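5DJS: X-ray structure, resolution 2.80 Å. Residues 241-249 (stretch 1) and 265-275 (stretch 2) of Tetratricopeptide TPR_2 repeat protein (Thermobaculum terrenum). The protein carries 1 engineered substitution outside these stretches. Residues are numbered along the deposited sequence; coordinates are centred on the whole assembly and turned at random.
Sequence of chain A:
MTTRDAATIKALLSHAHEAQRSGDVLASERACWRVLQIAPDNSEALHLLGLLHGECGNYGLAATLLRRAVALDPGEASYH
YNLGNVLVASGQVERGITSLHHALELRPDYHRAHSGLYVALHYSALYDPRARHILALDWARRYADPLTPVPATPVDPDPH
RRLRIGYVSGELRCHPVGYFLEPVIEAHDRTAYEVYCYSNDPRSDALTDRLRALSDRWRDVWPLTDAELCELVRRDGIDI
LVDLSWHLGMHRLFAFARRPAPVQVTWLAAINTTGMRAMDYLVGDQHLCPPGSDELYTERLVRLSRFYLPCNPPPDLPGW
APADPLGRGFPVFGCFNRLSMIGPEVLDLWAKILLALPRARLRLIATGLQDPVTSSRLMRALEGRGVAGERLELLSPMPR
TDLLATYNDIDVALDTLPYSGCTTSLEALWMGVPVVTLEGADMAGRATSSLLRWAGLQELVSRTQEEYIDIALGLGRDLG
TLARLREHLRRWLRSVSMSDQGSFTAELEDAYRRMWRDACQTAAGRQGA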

ATOM      1  N   LEU A 241      11.116  -1.849 -17.256  1.00 41.58           N
ATOM      2  CA  LEU A 241       9.954  -2.512 -16.661  1.00 41.18           C
ATOM      3  C   LEU A 241       9.842  -2.012 -15.240  1.00 41.41           C
ATOM      4  O   LEU A 241      10.846  -1.973 -14.522  1.00 42.56           O
ATOM      5  N   VAL A 242       8.631  -1.617 -14.845  1.00 40.49           N
ATOM      6  CA  VAL A 242       8.399  -0.989 -13.543  1.00 41.18           C
ATOM      7  C   VAL A 242       7.439  -1.821 -12.702  1.00 40.36           C
ATOM      8  O   VAL A 242       6.315  -2.125 -13.121  1.00 38.09           O
ATOM      9  N   ASP A 243       7.923  -2.199 -11.519  1.00 40.35           N
ATOM     10  CA  ASP A 243       7.120  -2.875 -10.503  1.00 37.92           C
ATOM     11  C   ASP A 243       6.375  -1.822  -9.706  1.00 37.02           C
ATOM     12  O   ASP A 243       6.975  -1.107  -8.906  1.00 39.00           O
ATOM     13  N   LEU A 244       5.076  -1.752  -9.926  1.00 36.19           N
ATOM     14  CA  LEU A 244       4.215  -0.840  -9.195  1.00 40.09           C
ATOM     15  C   LEU A 244       3.646  -1.443  -7.914  1.00 42.16           C
ATOM     16  O   LEU A 244       3.258  -0.686  -7.030  1.00 45.72           O
ATOM     17  N   SER A 245       3.582  -2.773  -7.814  1.00 42.40           N
ATOM     18  CA  SER A 245       2.911  -3.429  -6.685  1.00 42.45           C
ATOM     19  C   SER A 245       3.771  -3.655  -5.446  1.00 43.55           C
ATOM     20  O   SER A 245       3.290  -3.448  -4.331  1.00 44.63           O
ATOM     21  N   TRP A 246       5.013  -4.106  -5.644  1.00 45.05           N
ATOM     22  CA  TRP A 246       5.952  -4.468  -4.549  1.00 41.80           C
ATOM     23  C   TRP A 246       5.338  -5.626  -3.733  1.00 41.64           C
ATOM     24  O   TRP A 246       4.293  -6.203  -4.092  1.00 42.30           O
ATOM     25  N   HIS A 247       6.018  -6.012  -2.672  1.00 39.78           N
ATOM     26  CA  HIS A 247       5.494  -6.966  -1.717  1.00 39.29           C
ATOM     27  C   HIS A 247       4.081  -6.720  -1.151  1.00 41.96           C
ATOM     28  O   HIS A 247       3.454  -7.672  -0.712  1.00 42.65           O
ATOM     29  N   LEU A 248       3.565  -5.486  -1.221  1.00 43.73           N
ATOM     30  CA  LEU A 248       2.268  -5.125  -0.645  1.00 44.38           C
ATOM     31  C   LEU A 248       1.115  -5.554  -1.532  1.00 43.74           C
ATOM     32  O   LEU A 248      -0.014  -5.554  -1.078  1.00 48.06           O
ATOM     33  N   GLY A 249       1.371  -5.874  -2.794  1.00 42.16           N
ATOM     34  CA  GLY A 249       0.290  -6.080  -3.745  1.00 42.51           C
ATOM     35  C   GLY A 249       0.462  -7.343  -4.531  1.00 41.86           C
ATOM     36  O   GLY A 249       1.396  -8.097  -4.306  1.00 40.35           O
ATOM     37  N   VAL A 265      12.810  -1.486 -12.401  1.00 37.19           N
ATOM     38  CA  VAL A 265      12.580  -0.423 -11.421  1.00 36.85           C
ATOM     39  C   VAL A 265      11.392  -0.761 -10.525  1.00 36.89           C
ATOM     40  O   VAL A 265      10.350  -1.227 -11.010  1.00 33.46           O
ATOM     41  N   THR A 266      11.530  -0.498  -9.226  1.00 38.67           N
ATOM     42  CA  THR A 266      10.383  -0.571  -8.298  1.00 39.30           C
ATOM     43  C   THR A 266      10.042   0.853  -7.821  1.00 39.14           C
ATOM     44  O   THR A 266      10.930   1.615  -7.430  1.00 41.29           O
ATOM     45  N   TRP A 267       8.763   1.211  -7.890  1.00 36.77           N
ATOM     46  CA  TRP A 267       8.313   2.579  -7.617  1.00 37.88           C
ATOM     47  C   TRP A 267       6.832   2.600  -7.199  1.00 39.40           C
ATOM     48  O   TRP A 267       6.043   1.748  -7.647  1.00 37.18           O
ATOM     49  N   LEU A 268       6.488   3.560  -6.329  1.00 38.84           N
ATOM     50  CA  LEU A 268       5.106   3.900  -5.946  1.00 40.83           C
ATOM     51  C   LEU A 268       4.618   3.184  -4.688  1.00 40.71           C
ATOM     52  O   LEU A 268       4.234   3.833  -3.731  1.00 42.44           O
ATOM     53  N   ALA A 269       4.647   1.858  -4.692  1.00 40.05           N
ATOM     54  CA  ALA A 269       4.183   1.053  -3.560  1.00 40.20           C
ATOM     55  C   ALA A 269       5.320   0.703  -2.612  1.00 40.68           C
ATOM     56  O   ALA A 269       5.085   0.443  -1.431  1.00 45.13           O
ATOM     57  N   ALA A 270       6.547   0.691  -3.123  1.00 40.46           N
ATOM     58  CA  ALA A 270       7.697   0.296  -2.341  1.00 41.01           C
ATOM     59  C   ALA A 270       7.834   1.192  -1.131  1.00 41.23           C
ATOM     60  O   ALA A 270       7.768   2.407  -1.253  1.00 41.01           O
ATOM     61  N   ILE A 271       7.947   0.556   0.033  1.00 44.24           N
ATOM     62  CA  ILE A 271       8.356   1.195   1.300  1.00 44.71           C
ATOM     63  C   ILE A 271       9.708   0.688   1.802  1.00 40.06           C
ATOM     64  O   ILE A 271      10.209   1.149   2.832  1.00 40.29           O
ATOM     65  N   ASN A 272      10.279  -0.284   1.098  1.00 38.34           N
ATOM     66  CA  ASN A 272      11.595  -0.827   1.426  1.00 38.80           C
ATOM     67  C   ASN A 272      12.090  -1.648   0.218  1.00 39.29           C
ATOM     68  O   ASN A 272      11.386  -1.777  -0.795  1.00 39.11           O
ATOM     69  N   THR A 273      13.293  -2.200   0.317  1.00 38.41           N
ATOM     70  CA  THR A 273      13.859  -3.009  -0.742  1.00 38.40           C
ATOM     71  C   THR A 273      12.996  -4.214  -1.051  1.00 38.67           C
ATOM     72  O   THR A 273      12.303  -4.735  -0.168  1.00 41.00           O
ATOM     73  N   THR A 274      13.032  -4.638  -2.313  1.00 38.14           N
ATOM     74  CA  THR A 274      12.515  -5.943  -2.717  1.00 38.24           C
ATOM     75  C   THR A 274      13.415  -7.083  -2.223  1.00 39.72           C
ATOM     76  O   THR A 274      12.967  -8.229  -2.129  1.00 37.28           O
ATOM     77  N   GLY A 275      14.689  -6.759  -1.969  1.00 38.87           N
ATOM     78  CA  GLY A 275      15.696  -7.719  -1.581  1.00 39.16           C
ATOM     79  C   GLY A 275      16.415  -8.354  -2.758  1.00 39.36           C
ATOM     80  O   GLY A 275      17.411  -9.072  -2.550  1.00 39.78           O
TER

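Packing between residues 241-249 and 265-275 centres on Trp246, whose CA-to-CB bond points toward the second stretch and whose chi1 is t (chi2 83°). The indole lies against the loop that follows the second strand: Ala270 lies over one face, its CA making a CH-pi contact 3.8 Å from the centroid of the five-membered ring; Ala270 CB is 3.6 Å from Trp246 CD1. At the far end of the ring, Trp246 CH2 meets Ile271 CG1 (chi1 p, chi2 t) at 3.5 Å. Ala269, also directed toward the first stretch, fits its small CB 4.1 Å from Trp246 CB and only 3.0 Å from Leu244 O, while Leu248 (m, t) places CD1 3.3 Å from Ala269 O. The CA-to-CB bond of Leu244, just past the strand, points sideways, with chi1 of -99° between wells, yet the end of the side chain comes nearer: Leu244 CD1 is 3.5 Å from Trp267 CE3, and CG is 4.1 Å from Leu268 CD2. On the sheet face shared by Val242 and Val265, both t, the two CG1 atoms lie 4.3 Å apart, and Val242 CG1 reaches Trp267 CB at 4.2 Å. Backbone hydrogen bonds join the parallel pairing: Val265 N to Leu241 O (2.9 Å) and Asp243 N to Val265 O (2.7 Å), with Trp267 N to Asp243 O (3.1 Å) following. Asp243 and Thr266, both t, share the other face, where Thr266 OG1 donates to Asp243 OD2 at 2.7 Å. Asp243 OD1 accepts a hydrogen bond from Trp246 N (3.0 Å), tying the turn after the strand to this polar pair. Trp246 NE1 makes weak hydrogen bonds to Asn272 O (2.7 Å) and Thr273 O (3.5 Å), so the indole also has polar contacts with the loop backbone. At the polar edge of the contact, His247 (chi1 m) brings CE1 to 3.2 Å from Thr274 O, which lies at the edge of the imidazole.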

ATOM      1  CB  LEU A 241      10.115  -4.024 -16.693  1.00 40.34           C
ATOM      2  CG  LEU A 241       8.837  -4.842 -16.494  1.00 40.75           C
ATOM      3  CD1 LEU A 241       7.898  -4.737 -17.682  1.00 38.15           C
ATOM      4  CD2 LEU A 241       9.201  -6.306 -16.247  1.00 43.02           C
ATOM      5  CB  VAL A 242       7.852   0.450 -13.672  1.00 43.31           C
ATOM      6  CG1 VAL A 242       7.877   1.157 -12.320  1.00 42.95           C
ATOM      7  CG2 VAL A 242       8.680   1.250 -14.672  1.00 43.58           C
ATOM      8  CB  ASP A 243       8.009  -3.676  -9.553  1.00 35.87           C
ATOM      9  CG  ASP A 243       7.272  -4.123  -8.303  1.00 33.22           C
ATOM     10  OD1 ASP A 243       6.118  -4.615  -8.436  1.00 29.46           O
ATOM     11  OD2 ASP A 243       7.852  -3.965  -7.200  1.00 29.24           O
ATOM     12  CB  LEU A 244       3.061  -0.371 -10.091  1.00 39.15           C
ATOM     13  CG  LEU A 244       3.123   0.993 -10.796  1.00 38.49           C
ATOM     14  CD1 LEU A 244       4.519   1.504 -11.096  1.00 37.32           C
ATOM     15  CD2 LEU A 244       2.304   0.890 -12.070  1.00 37.78           C
ATOM     16  CB  SER A 245       2.274  -4.751  -7.115  1.00 41.57           C
ATOM     17  OG  SER A 245       1.123  -4.512  -7.917  1.00 39.24           O
ATOM     18  CB  TRP A 246       6.330  -3.214  -3.711  1.00 40.99           C
ATOM     19  CG  TRP A 246       7.425  -3.334  -2.642  1.00 40.69           C
ATOM     20  CD1 TRP A 246       8.777  -3.260  -2.807  1.00 39.25           C
ATOM     21  CD2 TRP A 246       7.206  -3.475  -1.230  1.00 42.82           C
ATOM     22  NE1 TRP A 246       9.411  -3.392  -1.583  1.00 41.20           N
ATOM     23  CE2 TRP A 246       8.464  -3.530  -0.601  1.00 43.00           C
ATOM     24  CE3 TRP A 246       6.063  -3.608  -0.448  1.00 43.28           C
ATOM     25  CZ2 TRP A 246       8.600  -3.692   0.797  1.00 43.29           C
ATOM     26  CZ3 TRP A 246       6.191  -3.770   0.929  1.00 44.11           C
ATOM     27  CH2 TRP A 246       7.444  -3.806   1.536  1.00 43.55           C
ATOM     28  CB  HIS A 247       6.485  -7.103  -0.570  1.00 38.77           C
ATOM     29  CG  HIS A 247       7.735  -7.829  -0.947  1.00 37.76           C
ATOM     30  ND1 HIS A 247       8.896  -7.181  -1.295  1.00 37.81           N
ATOM     31  CD2 HIS A 247       8.003  -9.149  -1.023  1.00 37.17           C
ATOM     32  CE1 HIS A 247       9.829  -8.074  -1.564  1.00 38.15           C
ATOM     33  NE2 HIS A 247       9.313  -9.276  -1.403  1.00 38.85           N
ATOM     34  CB  LEU A 248       2.122  -3.605  -0.471  1.00 45.56           C
ATOM     35  CG  LEU A 248       2.932  -2.845   0.570  1.00 46.80           C
ATOM     36  CD1 LEU A 248       2.903  -1.342   0.341  1.00 46.67           C
ATOM     37  CD2 LEU A 248       2.495  -3.203   1.975  1.00 48.60           C
ATOM     38  CB  VAL A 265      12.221   0.897 -12.139  1.00 38.38           C
ATOM     39  CG1 VAL A 265      11.958   2.017 -11.144  1.00 38.77           C
ATOM     40  CG2 VAL A 265      13.309   1.310 -13.114  1.00 38.42           C
ATOM     41  CB  THR A 266      10.623  -1.582  -7.138  1.00 38.80           C
ATOM     42  OG1 THR A 266       9.378  -1.883  -6.492  1.00 38.53           O
ATOM     43  CG2 THR A 266      11.647  -1.084  -6.104  1.00 37.81           C
ATOM     44  CB  TRP A 267       8.515   3.468  -8.862  1.00 37.37           C
ATOM     45  CG  TRP A 267       7.837   4.817  -8.755  1.00 37.01           C
ATOM     46  CD1 TRP A 267       8.197   5.855  -7.943  1.00 37.39           C
ATOM     47  CD2 TRP A 267       6.679   5.254  -9.470  1.00 36.69           C
ATOM     48  NE1 TRP A 267       7.335   6.912  -8.110  1.00 36.86           N
ATOM     49  CE2 TRP A 267       6.395   6.570  -9.042  1.00 37.06           C
ATOM     50  CE3 TRP A 267       5.857   4.668 -10.439  1.00 37.19           C
ATOM     51  CZ2 TRP A 267       5.321   7.302  -9.540  1.00 38.66           C
ATOM     52  CZ3 TRP A 267       4.780   5.397 -10.939  1.00 37.81           C
ATOM     53  CH2 TRP A 267       4.523   6.701 -10.487  1.00 39.01           C
ATOM     54  CB  LEU A 268       4.116   3.712  -7.107  1.00 42.92           C
ATOM     55  CG  LEU A 268       2.705   4.253  -6.939  1.00 45.82           C
ATOM     56  CD1 LEU A 268       2.717   5.746  -7.104  1.00 54.60           C
ATOM     57  CD2 LEU A 268       1.792   3.674  -7.993  1.00 46.24           C
ATOM     58  CB  ALA A 269       3.507  -0.221  -4.062  1.00 41.29           C
ATOM     59  CB  ALA A 270       8.958   0.348  -3.188  1.00 41.26           C
ATOM     60  CB  ILE A 271       7.309   0.971   2.418  1.00 47.79           C
ATOM     61  CG1 ILE A 271       7.033  -0.525   2.623  1.00 49.38           C
ATOM     62  CG2 ILE A 271       6.016   1.715   2.090  1.00 49.11           C
ATOM     63  CD1 ILE A 271       6.424  -0.853   3.962  1.00 52.27           C
ATOM     64  CB  ASN A 272      11.485  -1.696   2.709  1.00 38.39           C
ATOM     65  CG  ASN A 272      12.785  -1.818   3.533  1.00 37.99           C
ATOM     66  OD1 ASN A 272      12.773  -2.513   4.525  1.00 40.08           O
ATOM     67  ND2 ASN A 272      13.867  -1.151   3.165  1.00 39.45           N
ATOM     68  CB  THR A 273      15.294  -3.471  -0.385  1.00 40.20           C
ATOM     69  OG1 THR A 273      15.917  -4.031  -1.550  1.00 44.13           O
ATOM     70  CG2 THR A 273      15.312  -4.492   0.787  1.00 39.84           C
ATOM     71  CB  THR A 274      12.440  -6.073  -4.246  1.00 39.67           C
ATOM     72  OG1 THR A 274      13.731  -5.787  -4.822  1.00 39.34           O
ATOM     73  CG2 THR A 274      11.378  -5.130  -4.818  1.00 39.58           C
TER